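Local coordinates for fiber protein (Snake adenovirus 1, PDB 4UMI) that probably forms the homotrimeric spikes at the capsid vertices and attaches the virion to a host receptor through its head domain, at residues Leu111-Arg124 with Leu136-Ala150. Numbering follows the deposited sequence. Where two conformers were deposited one is given.
Sequences LQNDKGVSFAFQAR and LFAYSGDGLTGPFKA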
loop_
_atom_site.group_PDB
_atom_site.type_symbol
_atom_site.label_atom_id
_atom_site.label_comp_id
_atom_site.label_asym_id
_atom_site.label_seq_id
_atom_site.Cartn_x
_atom_site.Cartn_y
_atom_site.Cartn_z
ATOM N N LEU A 111 -13.566 4.664 14.526
ATOM C CA LEU A 111 -13.504 4.187 15.910
ATOM C C LEU A 111 -12.844 5.236 16.780
ATOM O O LEU A 111 -11.968 5.960 16.349
ATOM C CB LEU A 111 -12.701 2.888 16.040
ATOM C CG LEU A 111 -13.385 1.623 15.549
ATOM C CD1 LEU A 111 -13.721 1.628 14.080
ATOM C CD2 LEU A 111 -12.608 0.377 15.871
ATOM N N GLN A 112 -13.294 5.319 18.023
ATOM C CA GLN A 112 -12.734 6.288 18.934
ATOM C C GLN A 112 -12.591 5.635 20.302
ATOM O O GLN A 112 -13.466 4.875 20.748
ATOM C CB GLN A 112 -13.655 7.509 18.986
ATOM C CG GLN A 112 -13.152 8.681 19.805
ATOM C CD GLN A 112 -14.084 9.882 19.732
ATOM O OE1 GLN A 112 -14.809 10.069 18.754
ATOM N NE2 GLN A 112 -14.061 10.701 20.764
ATOM N N ASN A 113 -11.462 5.885 20.956
ATOM C CA ASN A 113 -11.234 5.318 22.295
ATOM C C ASN A 113 -11.722 6.294 23.355
ATOM O O ASN A 113 -12.235 7.376 23.050
ATOM C CB ASN A 113 -9.776 4.871 22.535
ATOM C CG ASN A 113 -8.810 6.026 22.668
ATOM O OD1 ASN A 113 -9.181 7.190 22.595
ATOM N ND2 ASN A 113 -7.552 5.690 22.863
ATOM N N ASP A 114 -11.568 5.895 24.614
ATOM C CA ASP A 114 -12.068 6.726 25.707
ATOM C C ASP A 114 -11.318 8.060 25.850
ATOM O O ASP A 114 -11.824 8.988 26.502
ATOM C CB ASP A 114 -12.087 5.950 27.041
ATOM C CG ASP A 114 -10.728 5.345 27.411
ATOM O OD1 ASP A 114 -9.775 5.408 26.595
ATOM O OD2 ASP A 114 -10.622 4.786 28.523
ATOM N N LYS A 115 -10.104 8.138 25.312
ATOM C CA LYS A 115 -9.285 9.351 25.388
ATOM C C LYS A 115 -9.425 10.316 24.211
ATOM O O LYS A 115 -8.717 11.327 24.160
ATOM C CB LYS A 115 -7.820 8.962 25.542
ATOM C CG LYS A 115 -7.583 8.008 26.700
ATOM C CD LYS A 115 -6.106 7.825 26.985
ATOM C CE LYS A 115 -5.850 6.535 27.750
ATOM N NZ LYS A 115 -4.396 6.308 27.972
ATOM N N GLY A 116 -10.306 10.008 23.257
ATOM C CA GLY A 116 -10.550 10.902 22.131
ATOM C C GLY A 116 -9.679 10.677 20.908
ATOM O O GLY A 116 -9.788 11.422 19.927
ATOM N N VAL A 117 -8.809 9.674 20.945
ATOM C CA VAL A 117 -8.067 9.294 19.731
ATOM C C VAL A 117 -9.051 8.645 18.787
ATOM O O VAL A 117 -9.856 7.850 19.217
ATOM C CB VAL A 117 -6.926 8.301 20.042
ATOM C CG1 VAL A 117 -6.257 7.784 18.777
ATOM C CG2 VAL A 117 -5.886 8.917 20.969
ATOM N N SER A 118 -8.938 8.947 17.503
ATOM C CA SER A 118 -9.827 8.388 16.512
ATOM C C SER A 118 -9.060 7.784 15.359
ATOM O O SER A 118 -8.041 8.344 14.928
ATOM C CB SER A 118 -10.881 9.366 16.077
ATOM O OG SER A 118 -10.298 10.396 15.366
ATOM N N PHE A 119 -9.559 6.644 14.899
ATOM C CA PHE A 119 -9.057 5.942 13.731
ATOM C C PHE A 119 -10.151 5.773 12.700
ATOM O O PHE A 119 -11.304 5.593 13.065
ATOM C CB PHE A 119 -8.553 4.523 14.067
ATOM C CG PHE A 119 -7.126 4.470 14.459
ATOM C CD1 PHE A 119 -6.695 4.831 15.713
ATOM C CD2 PHE A 119 -6.209 3.980 13.567
ATOM C CE1 PHE A 119 -5.375 4.746 16.036
ATOM C CE2 PHE A 119 -4.881 3.889 13.879
ATOM C CZ PHE A 119 -4.467 4.257 15.129
ATOM N N ALA A 120 -9.788 5.778 11.420
ATOM C CA ALA A 120 -10.649 5.278 10.374
ATOM C C ALA A 120 -10.036 4.017 9.850
ATOM O O ALA A 120 -8.819 3.933 9.590
ATOM C CB ALA A 120 -10.803 6.293 9.279
ATOM N N PHE A 121 -10.867 2.998 9.728
ATOM C CA PHE A 121 -10.493 1.719 9.152
ATOM C C PHE A 121 -11.325 1.492 7.887
ATOM O O PHE A 121 -12.513 1.794 7.867
ATOM C CB PHE A 121 -10.726 0.587 10.116
ATOM C CG PHE A 121 -9.805 0.607 11.299
ATOM C CD1 PHE A 121 -8.532 0.091 11.205
ATOM C CD2 PHE A 121 -10.189 1.153 12.499
ATOM C CE1 PHE A 121 -7.677 0.114 12.286
ATOM C CE2 PHE A 121 -9.348 1.169 13.573
ATOM C CZ PHE A 121 -8.089 0.691 13.445
ATOM N N GLN A 122 -10.725 0.900 6.868
ATOM C CA GLN A 122 -11.412 0.442 5.670
ATOM C C GLN A 122 -11.113 -1.023 5.488
ATOM O O GLN A 122 -9.956 -1.448 5.578
ATOM C CB GLN A 122 -11.015 1.266 4.432
ATOM C CG GLN A 122 -11.482 0.734 3.087
ATOM C CD GLN A 122 -10.849 1.456 1.953
ATOM O OE1 GLN A 122 -9.831 2.150 2.126
ATOM N NE2 GLN A 122 -11.366 1.231 0.768
ATOM N N ALA A 123 -12.152 -1.800 5.198
ATOM C CA ALA A 123 -12.017 -3.222 4.947
ATOM C C ALA A 123 -12.466 -3.514 3.519
ATOM O O ALA A 123 -13.595 -3.198 3.147
ATOM C CB ALA A 123 -12.831 -4.011 5.969
ATOM N N ARG A 124 -11.583 -4.111 2.732
ATOM C CA ARG A 124 -11.830 -4.376 1.331
ATOM C C ARG A 124 -11.583 -5.835 1.028
ATOM O O ARG A 124 -10.634 -6.409 1.532
ATOM C CB ARG A 124 -11.026 -3.428 0.443
ATOM C CG ARG A 124 -11.295 -3.509 -1.028
ATOM C CD ARG A 124 -10.218 -2.689 -1.742
ATOM N NE ARG A 124 -10.442 -1.263 -1.694
ATOM C CZ ARG A 124 -9.575 -0.342 -2.124
ATOM N NH1 ARG A 124 -8.391 -0.716 -2.632
ATOM N NH2 ARG A 124 -9.876 0.968 -2.042
ATOM N N LEU A 136 -7.001 -4.584 5.066
ATOM C CA LEU A 136 -7.352 -3.621 6.094
ATOM C C LEU A 136 -6.511 -2.345 5.892
ATOM O O LEU A 136 -5.286 -2.445 5.904
ATOM C CB LEU A 136 -7.085 -4.196 7.473
ATOM C CG LEU A 136 -7.468 -3.298 8.636
ATOM C CD1 LEU A 136 -8.980 -3.128 8.753
ATOM C CD2 LEU A 136 -6.893 -3.836 9.948
ATOM N N PHE A 137 -7.153 -1.204 5.750
ATOM C CA PHE A 137 -6.502 0.075 5.690
ATOM C C PHE A 137 -6.799 0.787 7.005
ATOM O O PHE A 137 -7.908 0.719 7.521
ATOM C CB PHE A 137 -7.047 0.921 4.533
ATOM C CG PHE A 137 -6.850 0.350 3.172
ATOM C CD1 PHE A 137 -7.798 -0.467 2.560
ATOM C CD2 PHE A 137 -5.736 0.716 2.439
ATOM C CE1 PHE A 137 -7.572 -0.890 1.254
ATOM C CE2 PHE A 137 -5.525 0.268 1.161
ATOM C CZ PHE A 137 -6.433 -0.550 0.567
ATOM N N ALA A 138 -5.772 1.437 7.549
ATOM C CA ALA A 138 -5.934 2.156 8.813
ATOM C C ALA A 138 -5.311 3.546 8.729
ATOM O O ALA A 138 -4.215 3.689 8.178
ATOM C CB ALA A 138 -5.243 1.405 9.935
ATOM N N TYR A 139 -5.979 4.543 9.291
ATOM C CA TYR A 139 -5.461 5.908 9.319
ATOM C C TYR A 139 -5.838 6.589 10.614
ATOM O O TYR A 139 -6.965 6.455 11.087
ATOM C CB TYR A 139 -6.065 6.749 8.162
ATOM C CG TYR A 139 -5.801 8.236 8.326
ATOM C CD1 TYR A 139 -4.555 8.767 8.070
ATOM C CD2 TYR A 139 -6.775 9.100 8.811
ATOM C CE1 TYR A 139 -4.258 10.098 8.299
ATOM C CE2 TYR A 139 -6.494 10.426 9.030
ATOM C CZ TYR A 139 -5.240 10.923 8.770
ATOM O OH TYR A 139 -4.921 12.238 8.999
ATOM N N SER A 140 -4.889 7.319 11.215
ATOM C CA SER A 140 -5.262 8.269 12.251
ATOM C C SER A 140 -4.390 9.513 12.080
ATOM O O SER A 140 -3.199 9.382 11.862
ATOM C CB SER A 140 -5.010 7.690 13.637
ATOM O OG SER A 140 -5.317 8.629 14.648
ATOM N N GLY A 141 -4.971 10.673 12.351
ATOM C CA GLY A 141 -4.196 11.901 12.407
ATOM C C GLY A 141 -3.500 12.075 13.754
ATOM O O GLY A 141 -2.654 12.945 13.923
ATOM N N ASP A 142 -3.949 11.352 14.732
ATOM C CA ASP A 142 -3.480 11.477 16.090
ATOM C C ASP A 142 -2.165 10.781 16.307
ATOM O O ASP A 142 -1.710 9.966 15.491
ATOM C CB ASP A 142 -4.534 10.912 17.023
ATOM C CG ASP A 142 -5.860 11.678 16.956
ATOM O OD1 ASP A 142 -5.825 12.941 16.834
ATOM O OD2 ASP A 142 -6.941 11.013 16.983
ATOM N N GLY A 143 -1.496 11.163 17.369
ATOM C CA GLY A 143 -0.443 10.344 17.919
ATOM C C GLY A 143 -1.063 9.264 18.778
ATOM O O GLY A 143 -2.239 9.316 19.184
ATOM N N LEU A 144 -0.275 8.260 19.046
ATOM C CA LEU A 144 -0.753 7.179 19.849
ATOM C C LEU A 144 0.314 6.861 20.851
ATOM O O LEU A 144 1.452 6.534 20.482
ATOM C CB LEU A 144 -1.131 6.043 18.910
ATOM C CG LEU A 144 -1.920 4.886 19.440
ATOM C CD1 LEU A 144 -3.253 5.286 20.017
ATOM C CD2 LEU A 144 -2.067 3.842 18.360
ATOM N N THR A 145 -0.076 6.921 22.134
ATOM C CA THR A 145 0.822 6.782 23.278
ATOM C C THR A 145 0.697 5.391 23.973
ATOM O O THR A 145 1.305 5.131 25.039
ATOM C CB THR A 145 0.486 7.830 24.348
ATOM O OG1 THR A 145 -0.831 7.567 24.864
ATOM C CG2 THR A 145 0.568 9.271 23.819
ATOM N N GLY A 146 -0.126 4.516 23.422
ATOM C CA GLY A 146 -0.347 3.177 23.969
ATOM C C GLY A 146 -1.326 2.482 23.040
ATOM O O GLY A 146 -1.740 3.032 22.026
ATOM N N PRO A 147 -1.708 1.245 23.357
ATOM C CA PRO A 147 -2.623 0.506 22.480
ATOM C C PRO A 147 -3.943 1.243 22.298
ATOM O O PRO A 147 -4.446 1.892 23.199
ATOM C CB PRO A 147 -2.785 -0.836 23.211
ATOM C CG PRO A 147 -1.547 -0.952 24.046
ATOM C CD PRO A 147 -1.266 0.433 24.490
ATOM N N PHE A 148 -4.496 1.139 21.098
ATOM C CA PHE A 148 -5.785 1.716 20.778
ATOM C C PHE A 148 -6.860 0.635 20.883
ATOM O O PHE A 148 -6.753 -0.389 20.236
ATOM C CB PHE A 148 -5.754 2.276 19.356
ATOM C CG PHE A 148 -7.059 2.848 18.912
ATOM C CD1 PHE A 148 -7.445 4.113 19.315
ATOM C CD2 PHE A 148 -7.909 2.111 18.118
ATOM C CE1 PHE A 148 -8.649 4.643 18.907
ATOM C CE2 PHE A 148 -9.134 2.640 17.737
ATOM C CZ PHE A 148 -9.488 3.908 18.113
ATOM N N LYS A 149 -7.871 0.867 21.725
ATOM C CA LYS A 149 -8.947 -0.067 21.927
ATOM C C LYS A 149 -10.271 0.641 21.758
ATOM O O LYS A 149 -10.503 1.699 22.341
ATOM C CB LYS A 149 -8.862 -0.624 23.334
ATOM C CG LYS A 149 -7.746 -1.605 23.518
ATOM C CD LYS A 149 -7.696 -2.179 24.932
ATOM C CE LYS A 149 -8.099 -3.651 24.999
ATOM N NZ LYS A 149 -7.035 -4.596 24.527
ATOM N N ALA A 150 -11.145 0.045 20.966
ATOM C CA ALA A 150 -12.460 0.639 20.742
ATOM C C ALA A 150 -13.430 -0.388 20.167
ATOM O O ALA A 150 -13.026 -1.354 19.531
ATOM C CB ALA A 150 -12.343 1.803 19.806
HETATM O O HOH W 1 -7.085 2.951 23.695
HETATM O O HOH W 2 -11.034 2.778 24.902
HETATM O O HOH W 3 -9.332 12.505 17.346
HETATM O O HOH W 4 -7.790 10.690 13.336
#
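Phe119 sits wedged between Ser140 and Phe148, and this is a tightly packed part of the contact. The Ser140 CB lies straight over the centre of the Phe119 ring, 3.6 Å from the centroid, a CH-pi contact. Phe119 CD1 in turn rides over a face of the Phe148 ring, the two planes inclined at 46°, while Leu144 CD2 meets the edge of Phe119. Phe148 reaches this spot because its CG stands anti to the backbone N (chi1 178°); Val117 O touches its ring edge at CE1, 3.4 Å away. Beside it, Phe121 CE1 packs 3.6 Å from Ala138 CB, and Leu186 and Leu188 of strand 185-190 extend the apolar core.

Strands 118-124 and 136-140 run antiparallel, paired through Ala120 with Tyr139 and Gln122 with Phe137. Where that ladder ends, side chains take over: Ser140 OG donates to Ser118 O (2.8 Å) and accepts from Asp142 N in an ST turn, while Asp142 OD2 takes the Ser118 N-H at 2.9 Å, nearly straight (168°).

Beyond this the contact loosens toward solvent. At the Asn113-Gly116 type I turn a water joins Asn113 ND2 to Pro147 O and Lys149 N, and another links Gly116 O, Ser118 OG and Asp142 OD2.

On the face carrying Gln122 and Phe137, the Gln122 amide runs alongside the Phe137 ring, OE1 3.3 Å from CD1, and Phe137 CE1 lies over the Arg124 guanidinium. The polar ends of Gln122 and Arg124 turn to the second subunit: Gln122 OE1 accepts a hydrogen bond from Lys133 of that subunit, which also makes a cation-pi contact with Phe137, and Arg124 NH2 forms a salt bridge with its Glu126.

One sheet face thus packs against the second sheet and the other against a neighbouring subunit, the arrangement of a trimeric beta-sandwich fibre head.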